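Local coordinates for protein lysyl oxidase (Pichia pastoris, PDB 1W7C) that probably oxidises primary amines, including peptidyl lysine, to aldehydes with the help of a copper ion and a topaquinone cofactor made from its own chain, at residues V11-T22 with W293-S303; C375-T384 with R395-E403. All coordinates share one frame; numbering follows the deposited sequence.

Contact 1: residues V11-T22 with W293-S303; sequences VEIEAPKTNIWT and WAYDGDEEYFS. Unlike the reference sequence in segment 293-303: Asp298 (reference Glu).
Ile13 CD1 comes in at the edge of the Tyr301 ring, 3.6 Å from Tyr301 CE2, while Pro16, in the conformer given, lays its CD over one face of the same ring, 3.6 Å from the centroid and 15° off the normal. The phenol is thus approached from two directions by one short run of chain. Ala15 CB fills in at the root of the ring, against Tyr301 CB, and Ile13 CG2 rests on Ala294 CB. What the N-terminal segment packs against is a tight beta hairpin, 294-296 with 301-303, in which Glu300 and Tyr301 both face Asp296 as a G1 bulge. Farther out, Glu12 runs alongside Tyr295, its CG over the ring face and its carboxylate nearly parallel to the ring. Asp296, its CG anti to the backbone N (chi1 -178°), turns OD2 to take the Ala15 N-H at 2.9 Å through its anti lone pair; OD1 accepts from Glu299 N across the turn. Asn19 and Glu299 then grip each other twice: Asn19 N meets Glu299 OE1 at 2.9 Å from above the carboxylate plane, and Asn19 ND2 reaches Glu299 O at 2.8 Å. At the solvent edge, a water joins Thr22 OG1 to Glu300 OE2, while Glu300 OE1 is hydrogen-bonded to Tyr399 OH.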
loop_
_atom_site.group_PDB
_atom_site.type_symbol
_atom_site.label_atom_id
_atom_site.label_comp_id
_atom_site.label_asym_id
_atom_site.label_seq_id
_atom_site.Cartn_x
_atom_site.Cartn_y
_atom_site.Cartn_z
ATOM N N VAL A 11 22.511 8.450 -21.164
ATOM C CA VAL A 11 22.299 9.742 -21.797
ATOM C C VAL A 11 22.389 10.835 -20.765
ATOM O O VAL A 11 21.768 10.761 -19.721
ATOM C CB VAL A 11 20.924 9.790 -22.488
ATOM C CG1 VAL A 11 20.590 11.193 -23.047
ATOM C CG2 VAL A 11 20.846 8.730 -23.539
ATOM N N GLU A 12 23.122 11.888 -21.112
ATOM C CA GLU A 12 23.155 13.115 -20.321
ATOM C C GLU A 12 22.484 14.236 -21.100
ATOM O O GLU A 12 22.538 14.264 -22.355
ATOM C CB GLU A 12 24.609 13.473 -19.991
ATOM C CG GLU A 12 25.200 12.546 -18.940
ATOM C CD GLU A 12 26.689 12.768 -18.735
ATOM O OE1 GLU A 12 27.084 13.803 -18.168
ATOM O OE2 GLU A 12 27.474 11.908 -19.169
ATOM N N ILE A 13 21.866 15.157 -20.363
ATOM C CA ILE A 13 21.169 16.293 -20.925
ATOM C C ILE A 13 21.581 17.569 -20.243
ATOM O O ILE A 13 22.227 17.546 -19.187
ATOM C CB ILE A 13 19.659 16.089 -20.824
ATOM C CG1 ILE A 13 19.253 15.809 -19.351
ATOM C CG2 ILE A 13 19.243 14.978 -21.784
ATOM C CD1 ILE A 13 17.827 16.052 -18.992
ATOM N N GLU A 14 21.184 18.696 -20.833
ATOM C CA GLU A 14 21.364 20.000 -20.195
ATOM C C GLU A 14 20.054 20.469 -19.559
ATOM O O GLU A 14 19.001 20.466 -20.218
ATOM C CB GLU A 14 21.911 21.016 -21.232
ATOM C CG GLU A 14 23.376 20.841 -21.602
ATOM C CD GLU A 14 23.942 22.056 -22.303
ATOM O OE1 GLU A 14 23.630 22.243 -23.499
ATOM O OE2 GLU A 14 24.694 22.825 -21.663
ATOM N N ALA A 15 20.094 20.792 -18.254
ATOM C CA ALA A 15 18.945 21.263 -17.501
ATOM C C ALA A 15 18.434 22.547 -18.147
ATOM O O ALA A 15 19.249 23.318 -18.732
ATOM C CB ALA A 15 19.329 21.525 -16.100
ATOM N N PRO A 16 17.120 22.755 -18.139
ATOM C CA PRO A 16 16.535 24.003 -18.653
ATOM C C PRO A 16 17.084 25.266 -17.984
ATOM O O PRO A 16 17.195 26.308 -18.632
ATOM C CB PRO A 16 15.043 23.833 -18.356
ATOM C CG PRO A 16 14.843 22.372 -18.303
ATOM C CD PRO A 16 16.091 21.794 -17.714
ATOM N N LYS A 17 17.366 25.175 -16.695
ATOM C CA LYS A 17 17.834 26.293 -15.894
ATOM C C LYS A 17 18.896 25.802 -14.925
ATOM O O LYS A 17 19.186 24.605 -14.868
ATOM C CB LYS A 17 16.673 26.912 -15.136
ATOM C CG LYS A 17 15.598 27.515 -16.030
ATOM C CD LYS A 17 15.984 28.911 -16.519
ATOM C CE LYS A 17 14.990 29.517 -17.525
ATOM N NZ LYS A 17 15.051 31.053 -17.579
ATOM N N THR A 18 19.502 26.715 -14.182
ATOM C CA THR A 18 20.447 26.418 -13.109
ATOM C C THR A 18 19.704 25.882 -11.888
ATOM O O THR A 18 18.618 26.393 -11.538
ATOM C CB THR A 18 21.169 27.730 -12.706
ATOM O OG1 THR A 18 21.989 28.178 -13.802
ATOM C CG2 THR A 18 22.152 27.515 -11.563
ATOM N N ASN A 19 20.319 24.950 -11.182
ATOM C CA ASN A 19 19.773 24.488 -9.936
ATOM C C ASN A 19 20.061 25.498 -8.815
ATOM O O ASN A 19 21.099 25.440 -8.123
ATOM C CB ASN A 19 20.347 23.129 -9.643
ATOM C CG ASN A 19 19.687 22.483 -8.395
ATOM O OD1 ASN A 19 19.137 23.149 -7.505
ATOM N ND2 ASN A 19 19.766 21.173 -8.339
ATOM N N ILE A 20 19.121 26.417 -8.643
ATOM C CA ILE A 20 19.236 27.500 -7.687
ATOM C C ILE A 20 19.003 27.047 -6.244
ATOM O O ILE A 20 19.078 27.852 -5.318
ATOM C CB ILE A 20 18.259 28.653 -8.066
ATOM C CG1 ILE A 20 16.815 28.139 -8.226
ATOM C CG2 ILE A 20 18.749 29.301 -9.365
ATOM C CD1 ILE A 20 15.777 29.226 -8.314
ATOM N N TRP A 21 18.701 25.757 -6.070
ATOM C CA TRP A 21 18.472 25.182 -4.757
ATOM C C TRP A 21 19.650 24.346 -4.278
ATOM O O TRP A 21 19.578 23.794 -3.182
ATOM C CB TRP A 21 17.179 24.329 -4.756
ATOM C CG TRP A 21 16.012 25.021 -5.355
ATOM C CD1 TRP A 21 15.160 25.867 -4.726
ATOM C CD2 TRP A 21 15.583 24.965 -6.717
ATOM N NE1 TRP A 21 14.207 26.328 -5.596
ATOM C CE2 TRP A 21 14.461 25.812 -6.837
ATOM C CE3 TRP A 21 16.045 24.304 -7.861
ATOM C CZ2 TRP A 21 13.759 25.945 -8.015
ATOM C CZ3 TRP A 21 15.355 24.456 -9.039
ATOM C CH2 TRP A 21 14.234 25.284 -9.120
ATOM N N THR A 22 20.697 24.240 -5.088
ATOM C CA THR A 22 21.728 23.267 -4.802
ATOM C C THR A 22 22.573 23.666 -3.591
ATOM O O THR A 22 22.703 24.858 -3.261
ATOM C CB THR A 22 22.595 23.076 -6.078
ATOM O OG1 THR A 22 23.295 21.839 -6.004
ATOM C CG2 THR A 22 23.656 24.183 -6.218
ATOM N N TRP A 293 16.391 6.879 -18.371
ATOM C CA TRP A 293 16.338 8.193 -17.754
ATOM C C TRP A 293 17.656 8.905 -18.057
ATOM O O TRP A 293 18.678 8.287 -18.300
ATOM C CB TRP A 293 16.069 8.097 -16.234
ATOM C CG TRP A 293 17.027 7.228 -15.466
ATOM C CD1 TRP A 293 16.898 5.895 -15.220
ATOM C CD2 TRP A 293 18.230 7.643 -14.785
ATOM N NE1 TRP A 293 17.968 5.440 -14.483
ATOM C CE2 TRP A 293 18.808 6.483 -14.214
ATOM C CE3 TRP A 293 18.918 8.859 -14.661
ATOM C CZ2 TRP A 293 19.982 6.518 -13.483
ATOM C CZ3 TRP A 293 20.084 8.890 -13.934
ATOM C CH2 TRP A 293 20.617 7.723 -13.367
ATOM N N ALA A 294 17.597 10.222 -18.081
ATOM C CA ALA A 294 18.734 11.090 -18.394
ATOM C C ALA A 294 18.951 12.090 -17.274
ATOM O O ALA A 294 18.083 12.302 -16.435
ATOM C CB ALA A 294 18.515 11.809 -19.713
ATOM N N TYR A 295 20.108 12.731 -17.262
ATOM C CA TYR A 295 20.416 13.689 -16.202
ATOM C C TYR A 295 21.489 14.659 -16.643
ATOM O O TYR A 295 22.249 14.397 -17.593
ATOM C CB TYR A 295 20.853 12.991 -14.910
ATOM C CG TYR A 295 22.213 12.350 -15.004
ATOM C CD1 TYR A 295 23.331 12.924 -14.400
ATOM C CD2 TYR A 295 22.380 11.171 -15.701
ATOM C CE1 TYR A 295 24.575 12.346 -14.505
ATOM C CE2 TYR A 295 23.653 10.577 -15.855
ATOM C CZ TYR A 295 24.738 11.171 -15.255
ATOM O OH TYR A 295 25.973 10.592 -15.340
ATOM N N ASP A 296 21.478 15.798 -15.948
ATOM C CA ASP A 296 22.527 16.813 -16.040
ATOM C C ASP A 296 23.348 16.681 -14.761
ATOM O O ASP A 296 22.833 16.941 -13.671
ATOM C CB ASP A 296 21.867 18.200 -16.119
ATOM C CG ASP A 296 22.862 19.312 -16.270
ATOM O OD1 ASP A 296 23.975 19.194 -15.718
ATOM O OD2 ASP A 296 22.579 20.365 -16.888
ATOM N N GLY A 297 24.575 16.215 -14.871
ATOM C CA GLY A 297 25.361 15.893 -13.692
ATOM C C GLY A 297 25.713 17.094 -12.837
ATOM O O GLY A 297 25.749 17.002 -11.623
ATOM N N ASP A 298 25.968 18.222 -13.477
ATOM C CA ASP A 298 26.335 19.457 -12.765
ATOM C C ASP A 298 25.127 20.092 -12.066
ATOM O O ASP A 298 25.266 20.673 -10.995
ATOM C CB ASP A 298 26.942 20.486 -13.725
ATOM C CG ASP A 298 28.366 20.200 -14.074
ATOM O OD1 ASP A 298 28.952 19.158 -13.677
ATOM O OD2 ASP A 298 29.009 21.009 -14.765
ATOM N N GLU A 299 23.946 19.958 -12.663
ATOM C CA GLU A 299 22.764 20.616 -12.139
ATOM C C GLU A 299 21.837 19.697 -11.336
ATOM O O GLU A 299 20.869 20.168 -10.760
ATOM C CB GLU A 299 21.970 21.297 -13.258
ATOM C CG GLU A 299 22.742 22.331 -14.065
ATOM C CD GLU A 299 23.286 23.482 -13.233
ATOM O OE1 GLU A 299 22.788 23.794 -12.140
ATOM O OE2 GLU A 299 24.245 24.115 -13.683
ATOM N N GLU A 300 22.154 18.417 -11.283
ATOM C CA GLU A 300 21.301 17.434 -10.633
ATOM C C GLU A 300 19.818 17.632 -11.074
ATOM O O GLU A 300 18.893 17.703 -10.282
ATOM C CB GLU A 300 21.457 17.444 -9.086
ATOM C CG GLU A 300 22.766 16.697 -8.770
ATOM C CD GLU A 300 23.077 16.743 -7.300
ATOM O OE1 GLU A 300 22.799 15.750 -6.575
ATOM O OE2 GLU A 300 23.537 17.827 -6.852
ATOM N N TYR A 301 19.688 17.675 -12.402
ATOM C CA TYR A 301 18.395 17.718 -13.078
ATOM C C TYR A 301 18.198 16.373 -13.760
ATOM O O TYR A 301 19.137 15.837 -14.366
ATOM C CB TYR A 301 18.360 18.853 -14.106
ATOM C CG TYR A 301 17.100 18.855 -14.929
ATOM C CD1 TYR A 301 15.933 19.455 -14.455
ATOM C CD2 TYR A 301 17.059 18.267 -16.177
ATOM C CE1 TYR A 301 14.775 19.452 -15.192
ATOM C CE2 TYR A 301 15.886 18.243 -16.925
ATOM C CZ TYR A 301 14.748 18.861 -16.443
ATOM O OH TYR A 301 13.568 18.842 -17.165
ATOM N N PHE A 302 17.002 15.804 -13.604
ATOM C CA PHE A 302 16.677 14.458 -14.074
ATOM C C PHE A 302 15.462 14.503 -14.990
ATOM O O PHE A 302 14.560 15.291 -14.758
ATOM C CB PHE A 302 16.350 13.578 -12.849
ATOM C CG PHE A 302 17.536 13.343 -11.994
ATOM C CD1 PHE A 302 17.879 14.238 -10.998
ATOM C CD2 PHE A 302 18.383 12.267 -12.225
ATOM C CE1 PHE A 302 19.056 14.060 -10.284
ATOM C CE2 PHE A 302 19.533 12.105 -11.510
ATOM C CZ PHE A 302 19.870 12.973 -10.552
ATOM N N SER A 303 15.501 13.709 -16.062
ATOM C CA SER A 303 14.378 13.537 -16.981
ATOM C C SER A 303 14.094 12.046 -17.190
ATOM O O SER A 303 14.993 11.220 -17.340
ATOM C CB SER A 303 14.650 14.224 -18.363
ATOM O OG SER A 303 15.576 13.521 -19.130
HETATM O O HOH W 1 20.103 7.041 -20.397
HETATM O O HOH W 2 21.576 8.731 -17.799
HETATM O O HOH W 3 25.991 16.086 -17.487
HETATM O O HOH W 4 24.880 26.555 -13.625
HETATM O O HOH W 5 21.732 19.633 -5.908
HETATM O O HOH W 6 23.785 21.949 -8.925
#

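Contact 2: residues C375-T384 with R395-E403; sequences CPSTAGYFTT and RTLSYCVFE. Unlike the reference sequence in segment 375-384: Ser377 (reference Ala). With NAG (2-acetamido-2-deoxy-beta-D-glucopyranose), chain T.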
loop_
_atom_site.group_PDB
_atom_site.type_symbol
_atom_site.label_atom_id
_atom_site.label_comp_id
_atom_site.label_asym_id
_atom_site.label_seq_id
_atom_site.Cartn_x
_atom_site.Cartn_y
_atom_site.Cartn_z
ATOM N N CYS A 375 19.816 -0.589 -3.544
ATOM C CA CYS A 375 19.216 -0.229 -4.821
ATOM C C CYS A 375 19.539 -1.327 -5.800
ATOM O O CYS A 375 20.598 -2.003 -5.676
ATOM C CB CYS A 375 19.789 1.101 -5.350
ATOM S SG CYS A 375 19.563 2.504 -4.218
ATOM N N PRO A 376 18.719 -1.529 -6.821
ATOM C CA PRO A 376 19.094 -2.488 -7.873
ATOM C C PRO A 376 20.402 -2.128 -8.560
ATOM O O PRO A 376 20.886 -0.992 -8.574
ATOM C CB PRO A 376 17.907 -2.423 -8.855
ATOM C CG PRO A 376 16.781 -1.837 -8.055
ATOM C CD PRO A 376 17.414 -0.912 -7.096
ATOM N N SER A 377 20.998 -3.155 -9.137
ATOM C CA SER A 377 22.290 -3.048 -9.804
ATOM C C SER A 377 22.273 -2.083 -11.021
ATOM O O SER A 377 23.311 -1.555 -11.405
ATOM C CB SER A 377 22.783 -4.441 -10.217
ATOM O OG SER A 377 22.983 -5.262 -9.065
ATOM N N THR A 378 21.080 -1.791 -11.545
ATOM C CA THR A 378 20.916 -0.861 -12.671
ATOM C C THR A 378 20.843 0.599 -12.205
ATOM O O THR A 378 20.695 1.503 -13.032
ATOM C CB THR A 378 19.625 -1.145 -13.399
ATOM O OG1 THR A 378 18.564 -1.148 -12.428
ATOM C CG2 THR A 378 19.612 -2.508 -14.062
ATOM N N ALA A 379 20.924 0.840 -10.914
ATOM C CA ALA A 379 20.817 2.210 -10.391
ATOM C C ALA A 379 22.031 3.050 -10.771
ATOM O O ALA A 379 23.126 2.527 -10.894
ATOM C CB ALA A 379 20.701 2.219 -8.889
ATOM N N GLY A 380 21.817 4.343 -10.918
ATOM C CA GLY A 380 22.883 5.314 -10.923
ATOM C C GLY A 380 22.937 6.017 -9.564
ATOM O O GLY A 380 21.935 6.238 -8.921
ATOM N N TYR A 381 24.161 6.384 -9.167
ATOM C CA TYR A 381 24.409 6.956 -7.850
ATOM C C TYR A 381 24.949 8.376 -7.935
ATOM O O TYR A 381 25.707 8.718 -8.872
ATOM C CB TYR A 381 25.435 6.096 -7.094
ATOM C CG TYR A 381 24.873 4.799 -6.655
ATOM C CD1 TYR A 381 25.013 3.681 -7.421
ATOM C CD2 TYR A 381 24.126 4.705 -5.487
ATOM C CE1 TYR A 381 24.465 2.482 -7.055
ATOM C CE2 TYR A 381 23.577 3.526 -5.100
ATOM C CZ TYR A 381 23.738 2.411 -5.882
ATOM O OH TYR A 381 23.169 1.217 -5.508
ATOM N N PHE A 382 24.579 9.171 -6.936
ATOM C CA PHE A 382 24.897 10.603 -6.891
ATOM C C PHE A 382 25.529 11.020 -5.590
ATOM O O PHE A 382 25.193 10.503 -4.534
ATOM C CB PHE A 382 23.612 11.424 -7.210
ATOM C CG PHE A 382 23.174 11.176 -8.620
ATOM C CD1 PHE A 382 22.365 10.095 -8.923
ATOM C CD2 PHE A 382 23.729 11.905 -9.673
ATOM C CE1 PHE A 382 22.087 9.772 -10.251
ATOM C CE2 PHE A 382 23.444 11.597 -10.997
ATOM C CZ PHE A 382 22.603 10.543 -11.282
ATOM N N THR A 383 26.477 11.944 -5.709
ATOM C CA THR A 383 27.254 12.467 -4.606
ATOM C C THR A 383 26.630 13.780 -4.151
ATOM O O THR A 383 26.274 14.644 -4.980
ATOM C CB THR A 383 28.690 12.722 -5.103
ATOM O OG1 THR A 383 29.283 11.483 -5.504
ATOM C CG2 THR A 383 29.555 13.269 -3.985
ATOM N N THR A 384 26.528 13.938 -2.834
ATOM C CA THR A 384 26.061 15.161 -2.210
ATOM C C THR A 384 27.052 15.589 -1.131
ATOM O O THR A 384 28.000 14.883 -0.864
ATOM C CB THR A 384 24.663 14.984 -1.590
ATOM O OG1 THR A 384 24.726 13.969 -0.575
ATOM C CG2 THR A 384 23.664 14.532 -2.647
ATOM N N ARG A 395 29.769 12.953 0.206
ATOM C CA ARG A 395 29.143 11.649 0.383
ATOM C C ARG A 395 28.801 11.036 -0.950
ATOM O O ARG A 395 27.851 11.426 -1.609
ATOM C CB ARG A 395 27.867 11.792 1.207
ATOM C CG ARG A 395 28.087 11.858 2.654
ATOM C CD ARG A 395 26.824 11.764 3.512
ATOM N NE ARG A 395 27.198 12.131 4.859
ATOM C CZ ARG A 395 27.450 13.365 5.246
ATOM N NH1 ARG A 395 27.198 14.385 4.437
ATOM N NH2 ARG A 395 27.848 13.592 6.494
ATOM N N THR A 396 29.611 10.082 -1.369
ATOM C CA THR A 396 29.328 9.346 -2.587
ATOM C C THR A 396 28.233 8.331 -2.258
ATOM O O THR A 396 27.934 8.012 -1.090
ATOM C CB THR A 396 30.565 8.642 -3.131
ATOM O OG1 THR A 396 30.986 7.669 -2.189
ATOM C CG2 THR A 396 31.714 9.665 -3.282
ATOM N N LEU A 397 27.595 7.870 -3.311
ATOM C CA LEU A 397 26.515 6.894 -3.203
ATOM C C LEU A 397 25.434 7.375 -2.215
ATOM O O LEU A 397 24.845 6.605 -1.459
ATOM C CB LEU A 397 27.059 5.510 -2.855
ATOM C CG LEU A 397 27.742 4.693 -4.000
ATOM C CD1 LEU A 397 28.676 5.410 -4.948
ATOM C CD2 LEU A 397 28.347 3.489 -3.366
ATOM N N SER A 398 25.151 8.679 -2.253
ATOM C CA SER A 398 24.233 9.312 -1.323
ATOM C C SER A 398 22.751 9.081 -1.660
ATOM O O SER A 398 21.939 8.885 -0.762
ATOM C CB SER A 398 24.514 10.821 -1.291
ATOM O OG SER A 398 23.636 11.496 -0.430
ATOM N N TYR A 399 22.425 9.126 -2.937
ATOM C CA TYR A 399 21.115 8.730 -3.401
ATOM C C TYR A 399 21.253 7.995 -4.700
ATOM O O TYR A 399 22.271 8.094 -5.369
ATOM C CB TYR A 399 20.129 9.901 -3.464
ATOM C CG TYR A 399 20.407 10.978 -4.503
ATOM C CD1 TYR A 399 19.838 10.914 -5.754
ATOM C CD2 TYR A 399 21.178 12.072 -4.203
ATOM C CE1 TYR A 399 20.017 11.929 -6.682
ATOM C CE2 TYR A 399 21.368 13.107 -5.123
ATOM C CZ TYR A 399 20.785 13.026 -6.370
ATOM O OH TYR A 399 20.955 14.029 -7.297
ATOM N N CYS A 400 20.248 7.196 -5.032
ATOM C CA CYS A 400 20.269 6.431 -6.271
ATOM C C CYS A 400 19.011 6.683 -7.067
ATOM O O CYS A 400 17.954 7.048 -6.508
ATOM C CB CYS A 400 20.432 4.914 -6.026
ATOM S SG CYS A 400 18.932 4.146 -5.327
ATOM N N VAL A 401 19.143 6.471 -8.373
ATOM C CA VAL A 401 18.077 6.607 -9.326
ATOM C C VAL A 401 18.004 5.351 -10.168
ATOM O O VAL A 401 19.018 4.900 -10.688
ATOM C CB VAL A 401 18.341 7.832 -10.221
ATOM C CG1 VAL A 401 17.212 8.006 -11.257
ATOM C CG2 VAL A 401 18.539 9.112 -9.351
ATOM N N PHE A 402 16.830 4.750 -10.287
ATOM C CA PHE A 402 16.663 3.543 -11.065
ATOM C C PHE A 402 15.276 3.427 -11.655
ATOM O O PHE A 402 14.299 3.962 -11.115
ATOM C CB PHE A 402 17.005 2.260 -10.271
ATOM C CG PHE A 402 16.106 1.994 -9.080
ATOM C CD1 PHE A 402 16.384 2.570 -7.856
ATOM C CD2 PHE A 402 15.019 1.133 -9.193
ATOM C CE1 PHE A 402 15.590 2.312 -6.744
ATOM C CE2 PHE A 402 14.218 0.867 -8.078
ATOM C CZ PHE A 402 14.506 1.455 -6.864
ATOM N N GLU A 403 15.199 2.725 -12.782
ATOM C CA GLU A 403 13.928 2.392 -13.390
ATOM C C GLU A 403 13.519 0.979 -12.974
ATOM O O GLU A 403 14.234 0.016 -13.167
ATOM C CB GLU A 403 13.996 2.494 -14.905
ATOM C CG GLU A 403 12.596 2.414 -15.529
ATOM C CD GLU A 403 12.591 2.587 -17.042
ATOM O OE1 GLU A 403 13.514 2.079 -17.726
ATOM O OE2 GLU A 403 11.619 3.207 -17.538
HETATM C C1 NAG T . 33.019 14.820 -4.148
HETATM C C2 NAG T . 34.274 15.578 -4.629
HETATM C C3 NAG T . 34.289 15.718 -6.147
HETATM C C4 NAG T . 34.153 14.342 -6.786
HETATM C C5 NAG T . 32.940 13.601 -6.189
HETATM C C6 NAG T . 32.846 12.171 -6.732
HETATM C C7 NAG T . 35.469 17.201 -3.273
HETATM C C8 NAG T . 35.824 18.658 -3.243
HETATM N N2 NAG T . 34.402 16.884 -4.009
HETATM O O3 NAG T . 35.494 16.312 -6.599
HETATM O O4 NAG T . 34.060 14.483 -8.191
HETATM O O5 NAG T . 33.070 13.550 -4.782
HETATM O O6 NAG T . 33.914 11.409 -6.204
HETATM O O7 NAG T . 36.144 16.380 -2.647
HETATM O O HOH W 7 18.114 2.536 -13.935
HETATM O O HOH W 8 16.519 -0.908 -14.283
HETATM O O HOH W 9 28.111 8.971 -5.934
HETATM O O HOH W 10 25.912 14.582 1.915
#
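Cys375 and Cys400 are joined covalently, SG to SG at 2.1 Å with a chi3 of -83°, tying the residue just ahead of the Pro376-Ala379 turn to strand 398-403. Backbone bonds pair the antiparallel strands. Gly380 and Val401 exchange two, and Thr384 and Arg395 two more; between them Phe382 O takes Ser398 N at 2.9 Å and Tyr399 N only weakly, because Ser398 and Tyr399 both face Phe382 in a classic beta bulge. CH-pi contacts carry much of the side-chain packing. Pro376 CD stands over the centre of the Phe402 ring, 3.5 Å from its centroid and 2° off the normal, and Phe382 CB lies over one face of Tyr399, 3.4 Å from Tyr399 CZ. With CG between the backbone N and the carbonyl carbon (chi1 67°), Tyr399 brings its ring back against Phe382; the two ring planes differ little in tilt, yet the rings are so displaced that they hardly overlap, and Thr384 CG2 touches the Tyr399 edge. Were this tyrosine an alanine, the face on which Phe382 CB rests would be gone, and Glu300 OE1 would probably lose its hydroxyl partner. In the Ser398 conformer given, Thr384 OG1 and Ser398 OG are hydrogen-bonded at 2.7 Å. Strand 418-433 pairs with the far edge of 398-403 through Arg430 and Asn428, while Phe302 and Tyr295 meet the Phe382 ring edge-to-face.

How the contacts relate
Contact 1 and contact 2 illustrate how a long-range pairing and a local hairpin come together in one beta-rich region: their centres lie about 15 Å apart, on the same side of the chain's centre. Along the chain both segments of contact 1 come before those of contact 2, the first spanning 271 residues and bringing the N-terminal segment onto a hairpin of the copper amine oxidase enzyme domain, the second a local hairpin of that domain. They meet directly: Phe302 packs on both Phe382 and Tyr399, and Trp293 covers Val401. Both also touch the second subunit, placing this junction beside the dimer interface, away from the copper and calcium sites.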